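Local coordinates for protein glycinin (PDB 1OD5) that probably serves as a nutrient reservoir in soybean seeds, as a hexameric 11S globulin that is a source of sulfur-containing amino acids in seed meals, at residues P381-N386 / N426-E431; A387-Y392 / V442-H447; V70-G75 / P139-S144. All coordinates share one frame; numbering follows the deposited sequence.

How the interactions relate
Interactions 1 and 2 belong to the same cupin unit, the C-terminal one, and interaction 3 to the N-terminal one. The first two lie 11 Å apart between centres and share consecutive strands: 378-384 runs on into 389-394, and 428-434 into 437-444. They meet beside the magnesium site, which interaction 1 supplies with His382 and Glu431; the side chain of Ile391 in interaction 2 comes within about 4 Å of the ion. Interaction 3 is 19 Å from interaction 2 and 28 Å from interaction 1, centre to centre. It still touches interaction 2, where Ile143 CD1 packs 3.6 Å from Phe443 CE1, joining the two cupin units.

Interaction 1 (P381-N386 / N426-E431); sequences PHWNLN and NFVVAE
His382 and Val429 form the tight end of this contact, an antiparallel hydrogen-bonded pair in which His382 N reaches Val429 O at 2.9 Å and Val429 N reaches His382 O at 2.8 Å. The imidazole leans back over the partner strand because CG sits between the backbone N and the carbonyl carbon (chi1 52°). Val429 CG2 lies over one ring face, offset toward the rim, in a CH-pi contact 4.1 Å from the centroid of the His382 ring. At the ring's edge Glu431 OE2 comes to 3.2 Å from His382 CE1, with the carboxylate only 17° from the imidazole plane. Both residues belong to the magnesium site, and a bond from His382 ND1 to Ser380 O fixes how the ring is turned.

Toward Asn384 the packing is looser. The strand segments meet at 128° rather than running straight antiparallel, and a water bridges the two backbones there: it accepts a hydrogen bond from Asn384 N and donates one to Phe427 O, 2.7 Å away. Beyond it the chains join again through Asn426, which grips Asn384 O twice, with Asn426 N at 3.0 Å from that oxygen and its ND2 at 3.1 Å; ND2 also makes a weak bond to Leu385 O.

Trp383 stacks on Tyr61 of the second subunit, and its NE1 donates a hydrogen bond to Gly127 O of that subunit. Within the chain, strand 428-434 lies between 378-384 and 396-403, while strand 451-453 pairs with 378-384 and helix 454-460 packs against Pro381 and Trp383.

Interaction 2 (A387-Y392 / V442-H447); sequences ANSVIY and VFKTHH
Val390 and Phe443 exchange two backbone hydrogen bonds, Val390 N to Phe443 O at 3.0 Å and Phe443 N to Val390 O at 2.9 Å. From there the Phe443 side chain can be followed outward. Its CB lies 4.0 Å from Val390 O, and with CG anti to the carbonyl carbon (chi1 -54°) the ring swings along the partner strand. CD1 presents the ring's edge to Val390 O, 3.3 Å away and near the ring plane. Next along that edge, CE1 meets Tyr392 CB and, from the N-terminal cupin unit, Ile143.

This is a piece of the cupin beta-barrel: strand 437-444 runs antiparallel between 389-394 and 367-373. On the opposite face from Phe443, Ile391 and Val442 lie side by side, and Val442 CG1 touches both Ile391 CG1, at 3.9 Å, and Ser389 CB. Lys444 also starts on that face, but its NZ goes to Gln369.

Past the strand end, Thr445 N bonds Asn388 O at 3.0 Å, while Thr445 OG1 accepts from Asn388 N at 3.3 Å. A water joins that hydroxyl to Asn388 ND2, which also bonds Gln154 O of the second subunit; Asn388 OD1 accepts from Gln425 N.

Interaction 3 (V70-G75 / P139-S144); sequences VVQGKG and PVVAIS
Val141 O is gripped by two successive amides of the other strand: Val71 N at 2.9 Å, and Gln72 N in a weak bond at 3.4 Å. In return Val141 N donates to Gln72 O at 3.0 Å, approaching from well above the carbonyl plane. Two residues thus face one, which is a classic beta bulge, and Val71 turns out of the extended conformation (psi -11°) to allow it. The side chains of Val71 and Val141 cross at a slant, with Val71 CG2 3.7 Å from Val141 CB.

The bulge sits in the jelly-roll barrel of the N-terminal cupin unit, where strand 140-146 runs between 66-72 and 45-51. Val70 and Ala142 face each other on the opposite side of the sheet from Gln72 and Val141, and the side chain of Ala142 lies about 5 Å from a carbonate ion that was probably picked up from the crystallisation liquor.

Gln72 reaches back along the partner. With CG anti to the backbone N (chi1 -171°) and the chain extended beyond it, the amide comes to rest alongside the Pro139 ring. NE2 donates to Pro139 O at 2.8 Å, both the carbonyl and amide planes being tilted off the bond. Where the chain turns at Gly73, Val140 packs under the bend: its CG2 lies 4.1 Å from Gly73 CA and 3.6 Å from Lys74 O, while Phe116 of strand 108-117 touches both Val140 and Val70.

Interaction 1 (P381-N386 / N426-E431)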
loop_
_atom_site.group_PDB
_atom_site.type_symbol
_atom_site.label_atom_id
_atom_site.label_comp_id
_atom_site.label_asym_id
_atom_site.label_seq_id
_atom_site.Cartn_x
_atom_site.Cartn_y
_atom_site.Cartn_z
ATOM N N PRO A 381 -4.065 -26.720 -23.726
ATOM C CA PRO A 381 -4.239 -27.003 -22.298
ATOM C C PRO A 381 -3.715 -25.931 -21.348
ATOM O O PRO A 381 -2.565 -25.515 -21.450
ATOM C CB PRO A 381 -3.549 -28.337 -22.122
ATOM C CG PRO A 381 -3.782 -29.048 -23.439
ATOM C CD PRO A 381 -3.592 -27.920 -24.424
ATOM N N HIS A 382 -4.531 -25.463 -20.415
ATOM C CA HIS A 382 -4.121 -24.437 -19.470
ATOM C C HIS A 382 -4.827 -24.545 -18.146
ATOM O O HIS A 382 -5.736 -25.359 -18.058
ATOM C CB HIS A 382 -4.409 -23.056 -20.039
ATOM C CG HIS A 382 -5.830 -22.852 -20.518
ATOM N ND1 HIS A 382 -6.378 -23.273 -21.649
ATOM C CD2 HIS A 382 -6.761 -22.096 -19.850
ATOM C CE1 HIS A 382 -7.589 -22.792 -21.698
ATOM N NE2 HIS A 382 -7.825 -22.081 -20.611
ATOM N N TRP A 383 -4.432 -23.776 -17.116
ATOM C CA TRP A 383 -5.096 -23.770 -15.818
ATOM C C TRP A 383 -4.941 -22.397 -15.179
ATOM O O TRP A 383 -4.014 -21.669 -15.533
ATOM C CB TRP A 383 -4.488 -24.780 -14.844
ATOM C CG TRP A 383 -3.072 -24.509 -14.327
ATOM C CD1 TRP A 383 -2.851 -23.911 -13.110
ATOM C CD2 TRP A 383 -1.905 -24.890 -14.940
ATOM N NE1 TRP A 383 -1.556 -23.929 -12.950
ATOM C CE2 TRP A 383 -0.958 -24.491 -14.000
ATOM C CE3 TRP A 383 -1.508 -25.508 -16.120
ATOM C CZ2 TRP A 383 0.393 -24.708 -14.213
ATOM C CZ3 TRP A 383 -0.154 -25.731 -16.344
ATOM C CH2 TRP A 383 0.785 -25.333 -15.398
ATOM N N ASN A 384 -5.814 -22.040 -14.247
ATOM C CA ASN A 384 -5.752 -20.792 -13.497
ATOM C C ASN A 384 -5.088 -21.116 -12.176
ATOM O O ASN A 384 -5.484 -22.006 -11.415
ATOM C CB ASN A 384 -7.090 -20.238 -13.160
ATOM C CG ASN A 384 -7.770 -19.914 -14.444
ATOM O OD1 ASN A 384 -8.730 -20.559 -14.849
ATOM N ND2 ASN A 384 -7.232 -18.937 -15.156
ATOM N N LEU A 385 -4.045 -20.358 -11.903
ATOM C CA LEU A 385 -3.269 -20.548 -10.696
ATOM C C LEU A 385 -3.895 -20.166 -9.383
ATOM O O LEU A 385 -3.745 -20.834 -8.355
ATOM C CB LEU A 385 -1.926 -19.781 -10.830
ATOM C CG LEU A 385 -0.774 -20.342 -11.660
ATOM C CD1 LEU A 385 -1.047 -20.274 -13.150
ATOM C CD2 LEU A 385 0.446 -19.497 -11.388
ATOM N N ASN A 386 -4.672 -19.116 -9.465
ATOM C CA ASN A 386 -5.267 -18.523 -8.289
ATOM C C ASN A 386 -6.743 -18.208 -8.309
ATOM O O ASN A 386 -7.210 -17.387 -7.516
ATOM C CB ASN A 386 -4.437 -17.258 -8.020
ATOM C CG ASN A 386 -4.574 -16.160 -9.074
ATOM O OD1 ASN A 386 -4.358 -14.982 -8.823
ATOM N ND2 ASN A 386 -4.932 -16.439 -10.307
ATOM N N ASN A 426 -6.932 -24.520 -10.666
ATOM C CA ASN A 426 -5.867 -25.467 -11.023
ATOM C C ASN A 426 -6.212 -26.641 -11.937
ATOM O O ASN A 426 -5.323 -27.371 -12.398
ATOM C CB ASN A 426 -5.204 -26.003 -9.754
ATOM C CG ASN A 426 -4.136 -25.122 -9.107
ATOM O OD1 ASN A 426 -3.273 -25.620 -8.366
ATOM N ND2 ASN A 426 -4.162 -23.807 -9.319
ATOM N N PHE A 427 -7.498 -26.826 -12.245
ATOM C CA PHE A 427 -7.913 -27.899 -13.135
ATOM C C PHE A 427 -7.517 -27.451 -14.523
ATOM O O PHE A 427 -7.705 -26.295 -14.865
ATOM C CB PHE A 427 -9.435 -28.118 -13.119
ATOM C CG PHE A 427 -10.029 -28.889 -11.930
ATOM C CD1 PHE A 427 -11.129 -29.741 -12.150
ATOM C CD2 PHE A 427 -9.545 -28.726 -10.625
ATOM C CE1 PHE A 427 -11.738 -30.409 -11.085
ATOM C CE2 PHE A 427 -10.153 -29.392 -9.559
ATOM C CZ PHE A 427 -11.250 -30.231 -9.793
ATOM N N VAL A 428 -6.966 -28.358 -15.315
ATOM C CA VAL A 428 -6.509 -28.101 -16.666
ATOM C C VAL A 428 -7.620 -28.147 -17.700
ATOM O O VAL A 428 -8.212 -29.199 -17.893
ATOM C CB VAL A 428 -5.407 -29.133 -16.924
ATOM C CG1 VAL A 428 -4.734 -28.951 -18.250
ATOM C CG2 VAL A 428 -4.331 -28.940 -15.912
ATOM N N VAL A 429 -7.934 -27.033 -18.379
ATOM C CA VAL A 429 -8.957 -26.911 -19.410
ATOM C C VAL A 429 -8.354 -26.790 -20.784
ATOM O O VAL A 429 -7.234 -26.323 -20.930
ATOM C CB VAL A 429 -9.796 -25.657 -19.471
ATOM C CG1 VAL A 429 -11.240 -26.081 -19.556
ATOM C CG2 VAL A 429 -9.404 -24.692 -18.375
ATOM N N ALA A 430 -9.113 -27.123 -21.820
ATOM C CA ALA A 430 -8.667 -26.959 -23.200
ATOM C C ALA A 430 -9.948 -26.798 -23.996
ATOM O O ALA A 430 -10.955 -27.427 -23.649
ATOM C CB ALA A 430 -7.933 -28.152 -23.735
ATOM N N GLU A 431 -10.000 -25.856 -24.964
ATOM C CA GLU A 431 -11.190 -25.631 -25.758
ATOM C C GLU A 431 -10.879 -25.738 -27.247
ATOM O O GLU A 431 -9.753 -25.489 -27.673
ATOM C CB GLU A 431 -11.784 -24.253 -25.540
ATOM C CG GLU A 431 -12.410 -23.859 -24.220
ATOM C CD GLU A 431 -11.478 -23.470 -23.070
ATOM O OE1 GLU A 431 -11.977 -23.000 -22.049
ATOM O OE2 GLU A 431 -10.260 -23.601 -23.172
HETATM O O HOH W 1 -8.178 -23.912 -13.715
#

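Interaction 2 (A387-Y392 / V442-H447)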
loop_
_atom_site.group_PDB
_atom_site.type_symbol
_atom_site.label_atom_id
_atom_site.label_comp_id
_atom_site.label_asym_id
_atom_site.label_seq_id
_atom_site.Cartn_x
_atom_site.Cartn_y
_atom_site.Cartn_z
ATOM N N ALA A 387 -7.516 -18.806 -9.199
ATOM C CA ALA A 387 -8.927 -18.474 -9.199
ATOM C C ALA A 387 -9.839 -19.494 -9.836
ATOM O O ALA A 387 -9.450 -20.203 -10.750
ATOM C CB ALA A 387 -9.148 -17.181 -9.932
ATOM N N ASN A 388 -11.072 -19.561 -9.332
ATOM C CA ASN A 388 -12.066 -20.450 -9.917
ATOM C C ASN A 388 -12.649 -19.620 -11.051
ATOM O O ASN A 388 -12.634 -18.391 -11.027
ATOM C CB ASN A 388 -13.231 -20.817 -8.938
ATOM C CG ASN A 388 -12.860 -21.735 -7.767
ATOM O OD1 ASN A 388 -12.081 -22.665 -7.934
ATOM N ND2 ASN A 388 -13.346 -21.509 -6.546
ATOM N N SER A 389 -13.137 -20.280 -12.082
ATOM C CA SER A 389 -13.760 -19.581 -13.188
ATOM C C SER A 389 -15.052 -20.225 -13.650
ATOM O O SER A 389 -15.349 -21.400 -13.395
ATOM C CB SER A 389 -12.849 -19.486 -14.371
ATOM O OG SER A 389 -11.730 -20.336 -14.379
ATOM N N VAL A 390 -15.843 -19.370 -14.283
ATOM C CA VAL A 390 -17.139 -19.680 -14.826
ATOM C C VAL A 390 -17.212 -19.183 -16.260
ATOM O O VAL A 390 -17.188 -17.988 -16.534
ATOM C CB VAL A 390 -18.245 -18.997 -13.986
ATOM C CG1 VAL A 390 -19.615 -19.214 -14.585
ATOM C CG2 VAL A 390 -18.269 -19.607 -12.604
ATOM N N ILE A 391 -17.273 -20.132 -17.177
ATOM C CA ILE A 391 -17.374 -19.923 -18.608
ATOM C C ILE A 391 -18.850 -19.806 -18.976
ATOM O O ILE A 391 -19.687 -20.516 -18.429
ATOM C CB ILE A 391 -16.732 -21.141 -19.331
ATOM C CG1 ILE A 391 -15.240 -21.174 -19.153
ATOM C CG2 ILE A 391 -17.042 -21.084 -20.811
ATOM C CD1 ILE A 391 -14.616 -22.475 -19.701
ATOM N N TYR A 392 -19.228 -18.905 -19.864
ATOM C CA TYR A 392 -20.593 -18.781 -20.328
ATOM C C TYR A 392 -20.439 -18.636 -21.836
ATOM O O TYR A 392 -19.843 -17.655 -22.274
ATOM C CB TYR A 392 -21.272 -17.548 -19.756
ATOM C CG TYR A 392 -22.632 -17.362 -20.397
ATOM C CD1 TYR A 392 -23.724 -18.097 -19.925
ATOM C CD2 TYR A 392 -22.786 -16.483 -21.473
ATOM C CE1 TYR A 392 -24.977 -17.958 -20.533
ATOM C CE2 TYR A 392 -24.031 -16.346 -22.080
ATOM C CZ TYR A 392 -25.121 -17.085 -21.610
ATOM O OH TYR A 392 -26.355 -16.954 -22.224
ATOM N N VAL A 442 -15.229 -15.595 -19.620
ATOM C CA VAL A 442 -14.818 -16.406 -18.498
ATOM C C VAL A 442 -14.788 -15.513 -17.279
ATOM O O VAL A 442 -13.954 -14.621 -17.271
ATOM C CB VAL A 442 -13.400 -16.940 -18.585
ATOM C CG1 VAL A 442 -13.347 -18.105 -17.643
ATOM C CG2 VAL A 442 -12.974 -17.302 -19.981
ATOM N N PHE A 443 -15.591 -15.616 -16.232
ATOM C CA PHE A 443 -15.474 -14.750 -15.079
ATOM C C PHE A 443 -14.528 -15.499 -14.165
ATOM O O PHE A 443 -14.542 -16.722 -14.140
ATOM C CB PHE A 443 -16.778 -14.599 -14.379
ATOM C CG PHE A 443 -17.900 -14.136 -15.270
ATOM C CD1 PHE A 443 -18.678 -15.072 -15.957
ATOM C CD2 PHE A 443 -18.183 -12.776 -15.359
ATOM C CE1 PHE A 443 -19.747 -14.637 -16.733
ATOM C CE2 PHE A 443 -19.252 -12.348 -16.137
ATOM C CZ PHE A 443 -20.033 -13.277 -16.821
ATOM N N LYS A 444 -13.677 -14.829 -13.386
ATOM C CA LYS A 444 -12.708 -15.462 -12.496
ATOM C C LYS A 444 -12.787 -14.817 -11.125
ATOM O O LYS A 444 -12.980 -13.609 -11.007
ATOM C CB LYS A 444 -11.327 -15.305 -13.129
ATOM C CG LYS A 444 -11.186 -16.209 -14.346
ATOM C CD LYS A 444 -10.299 -15.772 -15.482
ATOM C CE LYS A 444 -9.267 -16.834 -15.616
ATOM N NZ LYS A 444 -8.682 -16.962 -16.942
ATOM N N THR A 445 -12.650 -15.581 -10.045
ATOM C CA THR A 445 -12.762 -14.996 -8.725
ATOM C C THR A 445 -11.480 -14.515 -8.054
ATOM O O THR A 445 -11.133 -14.870 -6.934
ATOM C CB THR A 445 -13.567 -16.013 -7.803
ATOM O OG1 THR A 445 -12.962 -17.293 -7.926
ATOM C CG2 THR A 445 -15.036 -16.107 -8.177
ATOM N N HIS A 446 -10.735 -13.699 -8.794
ATOM C CA HIS A 446 -9.525 -13.061 -8.290
ATOM C C HIS A 446 -9.430 -11.736 -9.048
ATOM O O HIS A 446 -9.800 -11.684 -10.226
ATOM C CB HIS A 446 -8.290 -13.855 -8.563
ATOM C CG HIS A 446 -7.133 -13.301 -7.726
ATOM N ND1 HIS A 446 -6.266 -12.316 -7.987
ATOM C CD2 HIS A 446 -6.831 -13.781 -6.475
ATOM C CE1 HIS A 446 -5.473 -12.192 -6.950
ATOM N NE2 HIS A 446 -5.822 -13.076 -6.053
ATOM N N HIS A 447 -8.939 -10.628 -8.458
ATOM C CA HIS A 447 -8.874 -9.347 -9.167
ATOM C C HIS A 447 -7.846 -9.253 -10.290
ATOM O O HIS A 447 -7.911 -8.409 -11.184
ATOM C CB HIS A 447 -8.622 -8.246 -8.138
ATOM C CG HIS A 447 -7.207 -8.182 -7.587
ATOM N ND1 HIS A 447 -6.151 -7.564 -8.124
ATOM C CD2 HIS A 447 -6.799 -8.801 -6.434
ATOM C CE1 HIS A 447 -5.117 -7.793 -7.347
ATOM N NE2 HIS A 447 -5.518 -8.534 -6.338
HETATM O O HOH W 2 -14.229 -18.632 -5.639
#

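Interaction 3 (V70-G75 / P139-S144)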
loop_
_atom_site.group_PDB
_atom_site.type_symbol
_atom_site.label_atom_id
_atom_site.label_comp_id
_atom_site.label_asym_id
_atom_site.label_seq_id
_atom_site.Cartn_x
_atom_site.Cartn_y
_atom_site.Cartn_z
ATOM N N VAL A 70 -22.769 -7.528 -20.998
ATOM C CA VAL A 70 -23.921 -7.223 -21.819
ATOM C C VAL A 70 -23.661 -7.934 -23.133
ATOM O O VAL A 70 -22.673 -7.644 -23.806
ATOM C CB VAL A 70 -24.018 -5.710 -22.050
ATOM C CG1 VAL A 70 -25.075 -5.394 -23.066
ATOM C CG2 VAL A 70 -24.356 -5.031 -20.751
ATOM N N VAL A 71 -24.488 -8.919 -23.503
ATOM C CA VAL A 71 -24.303 -9.643 -24.760
ATOM C C VAL A 71 -25.225 -9.113 -25.880
ATOM O O VAL A 71 -25.036 -9.479 -27.035
ATOM C CB VAL A 71 -24.528 -11.193 -24.527
ATOM C CG1 VAL A 71 -23.681 -11.691 -23.343
ATOM C CG2 VAL A 71 -25.971 -11.483 -24.213
ATOM N N GLN A 72 -26.229 -8.267 -25.647
ATOM C CA GLN A 72 -27.066 -7.761 -26.719
ATOM C C GLN A 72 -27.718 -6.484 -26.237
ATOM O O GLN A 72 -28.025 -6.322 -25.056
ATOM C CB GLN A 72 -28.139 -8.760 -27.062
ATOM C CG GLN A 72 -28.960 -8.456 -28.300
ATOM C CD GLN A 72 -30.197 -9.348 -28.409
ATOM O OE1 GLN A 72 -30.098 -10.545 -28.681
ATOM N NE2 GLN A 72 -31.397 -8.799 -28.215
ATOM N N GLY A 73 -27.873 -5.528 -27.149
ATOM C CA GLY A 73 -28.502 -4.260 -26.831
ATOM C C GLY A 73 -27.572 -3.205 -26.262
ATOM O O GLY A 73 -26.372 -3.386 -26.074
ATOM N N LYS A 74 -28.203 -2.074 -25.943
ATOM C CA LYS A 74 -27.521 -0.923 -25.389
ATOM C C LYS A 74 -28.431 -0.233 -24.415
ATOM O O LYS A 74 -29.654 -0.229 -24.561
ATOM C CB LYS A 74 -27.110 0.093 -26.502
ATOM C CG LYS A 74 -28.244 0.744 -27.290
ATOM C CD LYS A 74 -27.685 1.875 -28.145
ATOM C CE LYS A 74 -28.783 2.725 -28.828
ATOM N NZ LYS A 74 -29.496 3.625 -27.917
ATOM N N GLY A 75 -27.858 0.376 -23.395
ATOM C CA GLY A 75 -28.698 1.059 -22.433
ATOM C C GLY A 75 -27.863 1.947 -21.556
ATOM O O GLY A 75 -26.684 2.129 -21.794
ATOM N N PRO A 139 -33.967 -6.040 -27.295
ATOM C CA PRO A 139 -33.794 -6.262 -25.877
ATOM C C PRO A 139 -32.338 -6.391 -25.492
ATOM O O PRO A 139 -31.503 -6.826 -26.286
ATOM C CB PRO A 139 -34.647 -7.504 -25.594
ATOM C CG PRO A 139 -34.682 -8.249 -26.895
ATOM C CD PRO A 139 -34.779 -7.108 -27.889
ATOM N N VAL A 140 -32.081 -5.900 -24.278
ATOM C CA VAL A 140 -30.748 -5.948 -23.685
ATOM C C VAL A 140 -30.594 -7.300 -23.016
ATOM O O VAL A 140 -31.413 -7.643 -22.171
ATOM C CB VAL A 140 -30.558 -4.814 -22.607
ATOM C CG1 VAL A 140 -29.232 -4.902 -21.846
ATOM C CG2 VAL A 140 -30.556 -3.491 -23.324
ATOM N N VAL A 141 -29.617 -8.122 -23.343
ATOM C CA VAL A 141 -29.505 -9.387 -22.636
ATOM C C VAL A 141 -28.175 -9.292 -21.917
ATOM O O VAL A 141 -27.166 -8.945 -22.502
ATOM C CB VAL A 141 -29.545 -10.580 -23.631
ATOM C CG1 VAL A 141 -29.443 -11.905 -22.901
ATOM C CG2 VAL A 141 -30.865 -10.561 -24.355
ATOM N N ALA A 142 -28.172 -9.556 -20.621
ATOM C CA ALA A 142 -26.979 -9.487 -19.828
ATOM C C ALA A 142 -26.890 -10.645 -18.857
ATOM O O ALA A 142 -27.873 -11.041 -18.254
ATOM C CB ALA A 142 -26.973 -8.179 -19.043
ATOM N N ILE A 143 -25.732 -11.249 -18.687
ATOM C CA ILE A 143 -25.622 -12.324 -17.748
ATOM C C ILE A 143 -24.723 -11.742 -16.650
ATOM O O ILE A 143 -23.693 -11.103 -16.866
ATOM C CB ILE A 143 -25.082 -13.642 -18.501
ATOM C CG1 ILE A 143 -23.618 -13.798 -18.407
ATOM C CG2 ILE A 143 -25.462 -13.616 -19.988
ATOM C CD1 ILE A 143 -23.267 -14.753 -17.259
ATOM N N SER A 144 -25.155 -11.932 -15.419
ATOM C CA SER A 144 -24.510 -11.438 -14.234
ATOM C C SER A 144 -23.969 -12.501 -13.320
ATOM O O SER A 144 -24.717 -13.396 -12.980
ATOM C CB SER A 144 -25.528 -10.621 -13.554
ATOM O OG SER A 144 -25.094 -10.101 -12.320
#